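Local coordinates for glyoxalase family protein (Bacillus cereus, PDB 1ZSW) that binds a zinc ion and belongs to the glyoxalase (vicinal oxygen chelate) family, probably acting as a metal-dependent enzyme whose reaction is not established, at residues 72-84 with 160-172. Numbering follows the deposited sequence. Where two conformers were deposited one is given.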
loop_
_atom_site.group_PDB
_atom_site.type_symbol
_atom_site.label_atom_id
_atom_site.label_comp_id
_atom_site.label_asym_id
_atom_site.label_seq_id
_atom_site.Cartn_x
_atom_site.Cartn_y
_atom_site.Cartn_z
ATOM N N PHE A 72 -9.578 -5.204 -4.123
ATOM C CA PHE A 72 -8.478 -4.294 -4.477
ATOM C C PHE A 72 -9.079 -3.124 -5.227
ATOM O O PHE A 72 -10.037 -3.276 -6.025
ATOM C CB PHE A 72 -7.428 -4.913 -5.441
ATOM C CG PHE A 72 -6.537 -5.982 -4.846
ATOM C CD1 PHE A 72 -7.019 -7.271 -4.644
ATOM C CD2 PHE A 72 -5.190 -5.714 -4.574
ATOM C CE1 PHE A 72 -6.187 -8.275 -4.145
ATOM C CE2 PHE A 72 -4.338 -6.717 -4.068
ATOM C CZ PHE A 72 -4.846 -8.000 -3.852
ATOM N N TYR A 73 -8.522 -1.946 -4.930
ATOM C CA TYR A 73 -8.776 -0.690 -5.661
ATOM C C TYR A 73 -7.456 -0.126 -6.168
ATOM O O TYR A 73 -6.404 -0.287 -5.537
ATOM C CB TYR A 73 -9.419 0.316 -4.694
ATOM C CG TYR A 73 -10.658 -0.227 -3.994
ATOM C CD1 TYR A 73 -10.560 -0.864 -2.744
ATOM C CD2 TYR A 73 -11.937 -0.162 -4.613
ATOM C CE1 TYR A 73 -11.670 -1.370 -2.087
ATOM C CE2 TYR A 73 -13.069 -0.696 -3.960
ATOM C CZ TYR A 73 -12.915 -1.292 -2.700
ATOM O OH TYR A 73 -13.971 -1.806 -2.000
ATOM N N GLY A 74 -7.499 0.584 -7.280
ATOM C CA GLY A 74 -6.302 1.207 -7.806
ATOM C C GLY A 74 -6.604 1.972 -9.058
ATOM O O GLY A 74 -7.690 2.489 -9.219
ATOM N N ASP A 75 -5.614 2.020 -9.927
ATOM C CA ASP A 75 -5.722 2.758 -11.179
ATOM C C ASP A 75 -6.396 1.873 -12.231
ATOM O O ASP A 75 -6.965 0.849 -11.901
ATOM C CB ASP A 75 -4.352 3.311 -11.641
ATOM C CG ASP A 75 -3.410 2.256 -12.201
ATOM O OD1 ASP A 75 -3.717 1.069 -12.068
ATOM O OD2 ASP A 75 -2.337 2.627 -12.755
ATOM N N LYS A 76 -6.303 2.285 -13.491
ATOM C CA LYS A 76 -7.002 1.554 -14.580
ATOM C C LYS A 76 -6.755 0.042 -14.544
ATOM O O LYS A 76 -7.689 -0.745 -14.736
ATOM C CB LYS A 76 -6.582 2.115 -15.936
ATOM C CG LYS A 76 -7.336 1.506 -17.136
ATOM C CD LYS A 76 -6.763 2.100 -18.419
ATOM C CE LYS A 76 -7.392 1.474 -19.652
ATOM N NZ LYS A 76 -8.800 1.933 -19.764
ATOM N N THR A 77 -5.519 -0.366 -14.280
ATOM C CA THR A 77 -5.170 -1.801 -14.268
ATOM C C THR A 77 -4.773 -2.333 -12.885
ATOM O O THR A 77 -4.337 -3.481 -12.728
ATOM C CB THR A 77 -4.005 -2.123 -15.231
ATOM O OG1 THR A 77 -2.834 -1.406 -14.825
ATOM C CG2 THR A 77 -4.360 -1.739 -16.661
ATOM N N GLY A 78 -4.871 -1.487 -11.874
ATOM C CA GLY A 78 -4.436 -1.922 -10.560
ATOM C C GLY A 78 -2.932 -2.069 -10.545
ATOM O O GLY A 78 -2.397 -2.980 -9.894
ATOM N N SER A 79 -2.222 -1.159 -11.204
ATOM C CA SER A 79 -0.769 -1.329 -11.359
ATOM C C SER A 79 -0.028 -1.183 -10.014
ATOM O O SER A 79 -0.562 -0.548 -9.094
ATOM C CB SER A 79 -0.236 -0.370 -12.390
ATOM O OG SER A 79 -0.376 0.930 -11.928
ATOM N N PRO A 80 1.152 -1.809 -9.884
ATOM C CA PRO A 80 1.952 -1.685 -8.668
ATOM C C PRO A 80 2.122 -0.224 -8.283
ATOM O O PRO A 80 2.449 0.641 -9.135
ATOM C CB PRO A 80 3.296 -2.274 -9.072
ATOM C CG PRO A 80 2.865 -3.428 -10.003
ATOM C CD PRO A 80 1.772 -2.768 -10.839
ATOM N N GLY A 81 1.929 0.043 -6.999
ATOM C CA GLY A 81 2.012 1.445 -6.574
ATOM C C GLY A 81 0.652 2.118 -6.397
ATOM O O GLY A 81 0.566 3.191 -5.772
ATOM N N THR A 82 -0.415 1.518 -6.918
ATOM C CA THR A 82 -1.714 2.163 -6.877
ATOM C C THR A 82 -2.722 1.389 -6.036
ATOM O O THR A 82 -3.813 1.892 -5.757
ATOM C CB THR A 82 -2.332 2.380 -8.316
ATOM O OG1 THR A 82 -2.793 1.122 -8.849
ATOM C CG2 THR A 82 -1.345 3.045 -9.241
ATOM N N GLU A 83 -2.330 0.180 -5.604
ATOM C CA GLU A 83 -3.250 -0.797 -5.079
ATOM C C GLU A 83 -3.468 -0.638 -3.578
ATOM O O GLU A 83 -2.503 -0.783 -2.807
ATOM C CB GLU A 83 -2.644 -2.202 -5.290
ATOM C CG GLU A 83 -2.259 -2.517 -6.743
ATOM C CD GLU A 83 -1.434 -3.795 -6.870
ATOM O OE1 GLU A 83 -1.445 -4.618 -5.922
ATOM O OE2 GLU A 83 -0.755 -3.959 -7.907
ATOM N N LEU A 84 -4.726 -0.381 -3.181
ATOM C CA LEU A 84 -5.167 -0.475 -1.781
ATOM C C LEU A 84 -6.093 -1.668 -1.724
ATOM O O LEU A 84 -7.049 -1.749 -2.487
ATOM C CB LEU A 84 -5.931 0.778 -1.329
ATOM C CG LEU A 84 -5.398 2.197 -1.531
ATOM C CD1 LEU A 84 -5.923 3.148 -0.424
ATOM C CD2 LEU A 84 -3.900 2.344 -1.694
ATOM N N LYS A 160 4.695 10.837 -11.472
ATOM C CA LYS A 160 3.995 9.561 -11.450
ATOM C C LYS A 160 4.945 8.430 -11.823
ATOM O O LYS A 160 5.960 8.638 -12.505
ATOM C CB LYS A 160 2.805 9.594 -12.423
ATOM C CG LYS A 160 3.208 9.671 -13.894
ATOM C CD LYS A 160 2.014 9.946 -14.806
ATOM C CE LYS A 160 1.180 8.692 -15.018
ATOM N NZ LYS A 160 1.968 7.600 -15.649
ATOM N N VAL A 161 4.621 7.229 -11.361
ATOM C CA VAL A 161 5.252 6.003 -11.855
ATOM C C VAL A 161 4.805 5.865 -13.305
ATOM O O VAL A 161 3.621 6.032 -13.592
ATOM C CB VAL A 161 4.786 4.796 -11.020
ATOM C CG1 VAL A 161 5.166 3.452 -11.669
ATOM C CG2 VAL A 161 5.373 4.894 -9.636
ATOM N N GLU A 162 5.735 5.585 -14.215
ATOM C CA GLU A 162 5.387 5.566 -15.640
ATOM C C GLU A 162 4.158 4.711 -15.969
ATOM O O GLU A 162 3.319 5.112 -16.783
ATOM C CB GLU A 162 6.581 5.201 -16.536
ATOM C CG GLU A 162 6.187 4.989 -18.020
ATOM C CD GLU A 162 7.234 5.465 -19.014
ATOM O OE1 GLU A 162 7.372 4.815 -20.073
ATOM O OE2 GLU A 162 7.909 6.489 -18.750
ATOM N N HIS A 163 4.031 3.553 -15.339
ATOM C CA HIS A 163 2.936 2.647 -15.702
ATOM C C HIS A 163 1.541 3.009 -15.168
ATOM O O HIS A 163 0.562 2.426 -15.598
ATOM C CB HIS A 163 3.264 1.179 -15.412
ATOM C CG HIS A 163 3.437 0.852 -13.963
ATOM N ND1 HIS A 163 4.580 0.268 -13.464
ATOM C CD2 HIS A 163 2.600 0.993 -12.907
ATOM C CE1 HIS A 163 4.454 0.084 -12.161
ATOM N NE2 HIS A 163 3.259 0.510 -11.798
ATOM N N TRP A 164 1.452 3.975 -14.257
ATOM C CA TRP A 164 0.146 4.405 -13.753
ATOM C C TRP A 164 -0.771 4.990 -14.845
ATOM O O TRP A 164 -0.297 5.690 -15.739
ATOM C CB TRP A 164 0.340 5.440 -12.646
ATOM C CG TRP A 164 0.976 4.901 -11.381
ATOM C CD1 TRP A 164 1.278 3.593 -11.079
ATOM C CD2 TRP A 164 1.330 5.671 -10.222
ATOM N NE1 TRP A 164 1.827 3.517 -9.826
ATOM C CE2 TRP A 164 1.859 4.779 -9.273
ATOM C CE3 TRP A 164 1.267 7.039 -9.906
ATOM C CZ2 TRP A 164 2.309 5.202 -8.014
ATOM C CZ3 TRP A 164 1.734 7.470 -8.657
ATOM C CH2 TRP A 164 2.240 6.548 -7.724
ATOM N N GLU A 165 -2.069 4.687 -14.770
ATOM C CA GLU A 165 -3.054 5.234 -15.712
ATOM C C GLU A 165 -4.340 5.642 -15.039
ATOM O O GLU A 165 -4.946 4.857 -14.309
ATOM C CB GLU A 165 -3.402 4.195 -16.771
ATOM C CG GLU A 165 -2.310 3.954 -17.760
ATOM C CD GLU A 165 -2.630 2.773 -18.657
ATOM O OE1 GLU A 165 -2.600 1.612 -18.172
ATOM O OE2 GLU A 165 -2.933 3.029 -19.840
ATOM N N THR A 166 -4.803 6.851 -15.325
ATOM C CA THR A 166 -6.078 7.285 -14.770
ATOM C C THR A 166 -7.236 6.474 -15.378
ATOM O O THR A 166 -7.142 5.894 -16.467
ATOM C CB THR A 166 -6.313 8.815 -14.961
ATOM O OG1 THR A 166 -6.225 9.133 -16.350
ATOM C CG2 THR A 166 -5.254 9.651 -14.194
ATOM N N TRP A 167 -8.323 6.449 -14.628
ATOM C CA TRP A 167 -9.459 5.591 -14.876
ATOM C C TRP A 167 -10.584 6.381 -15.521
ATOM O O TRP A 167 -11.136 7.288 -14.910
ATOM C CB TRP A 167 -9.869 5.024 -13.516
ATOM C CG TRP A 167 -11.080 4.210 -13.446
ATOM C CD1 TRP A 167 -12.022 4.245 -12.458
ATOM C CD2 TRP A 167 -11.507 3.219 -14.377
ATOM N NE1 TRP A 167 -13.003 3.334 -12.715
ATOM C CE2 TRP A 167 -12.710 2.681 -13.881
ATOM C CE3 TRP A 167 -10.975 2.715 -15.570
ATOM C CZ2 TRP A 167 -13.406 1.674 -14.539
ATOM C CZ3 TRP A 167 -11.665 1.698 -16.223
ATOM C CH2 TRP A 167 -12.865 1.198 -15.704
ATOM N N GLU A 168 -10.949 6.010 -16.756
ATOM C CA GLU A 168 -11.893 6.809 -17.546
ATOM C C GLU A 168 -13.354 6.725 -17.095
ATOM O O GLU A 168 -14.192 7.515 -17.543
ATOM C CB GLU A 168 -11.804 6.444 -19.040
ATOM C CG GLU A 168 -12.335 5.039 -19.378
ATOM C CD GLU A 168 -11.249 3.966 -19.427
ATOM O OE1 GLU A 168 -11.424 2.997 -20.218
ATOM O OE2 GLU A 168 -10.236 4.073 -18.681
ATOM N N LYS A 169 -13.674 5.764 -16.238
ATOM C CA LYS A 169 -15.040 5.617 -15.725
ATOM C C LYS A 169 -15.181 6.051 -14.271
ATOM O O LYS A 169 -16.189 5.782 -13.625
ATOM C CB LYS A 169 -15.560 4.193 -15.904
ATOM C CG LYS A 169 -15.761 3.820 -17.348
ATOM C CD LYS A 169 -16.089 2.365 -17.454
ATOM C CE LYS A 169 -15.757 1.849 -18.846
ATOM N NZ LYS A 169 -16.894 1.984 -19.795
ATOM N N SER A 170 -14.144 6.743 -13.785
ATOM C CA SER A 170 -14.167 7.337 -12.437
ATOM C C SER A 170 -15.199 8.451 -12.305
ATOM O O SER A 170 -15.476 9.146 -13.273
ATOM C CB SER A 170 -12.799 7.920 -12.139
ATOM O OG SER A 170 -12.757 8.383 -10.775
ATOM N N GLU A 171 -15.748 8.647 -11.113
ATOM C CA GLU A 171 -16.519 9.853 -10.819
ATOM C C GLU A 171 -15.693 11.135 -10.808
ATOM O O GLU A 171 -16.255 12.242 -10.870
ATOM C CB GLU A 171 -17.208 9.725 -9.461
ATOM C CG GLU A 171 -18.262 8.634 -9.373
ATOM C CD GLU A 171 -19.478 8.949 -10.200
ATOM O OE1 GLU A 171 -19.919 8.076 -10.981
ATOM O OE2 GLU A 171 -20.000 10.068 -10.074
ATOM N N VAL A 172 -14.366 10.987 -10.713
ATOM C CA VAL A 172 -13.435 12.103 -10.531
ATOM C C VAL A 172 -12.761 12.491 -11.843
ATOM O O VAL A 172 -12.342 11.609 -12.622
ATOM C CB VAL A 172 -12.327 11.686 -9.487
ATOM C CG1 VAL A 172 -11.300 12.799 -9.250
ATOM C CG2 VAL A 172 -12.995 11.307 -8.190
HETATM O O HOH W 1 -2.846 1.024 -15.210
#
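Two ring N-H groups converge on the carbonyl oxygen of P80. H163 NE2 reaches P80 O at 2.8 Å along a lone pair in the carbonyl plane, while W164 NE1, 3.0 Å from P80 O, comes from a donor position tilted 24° out of it. The oxygen lies close to the plane of both rings, 1° out for W164, so the bonds fix how both rings are turned. The indole is also held between two aliphatic groups: V161 CB packs on one face, and on the opposite face T82 CG2 makes a CH-pi contact 3.3 Å from the centroid of the W164 five-membered ring. Placing CG2 anti to the carbonyl carbon of T82 turns this methyl to the indole and lets OG1 bond S79 O. S79 OG lies 3.1 Å from H163 CD2, near the ring plane.

The carboxylate of D75 ties the turn to the crossing chain. OD2 of D75 accepts from E165 N at 2.9 Å and from S79 OG, the two donors approaching from opposite faces of its plane, while OD1 takes S79 N. E165 is thus gripped at both backbone polar atoms, since E165 O accepts from K76 N at 3.0 Å with an N-H...O angle of 170°. A water donates to E165 OE1 and, weakly, to D75 OD2.

Beyond this, the K76 side chain, extended from CB to CE and bent at its last torsion, crosses W167 at about a right angle and ends in a salt bridge from K76 NZ to E168 OE2 at 2.8 Å.

The contact fastens the loop of a beta-hairpin, strands 69-74 and 83-88, with a type II turn at S79-T82, to the linker between strands 150-155 and 180-188. The hairpin belongs to the mixed sheet of this glyoxalase-superfamily fold whose strands 31-38, 244-251 and 292-300 carry the zinc ligands H33, H246 and E294.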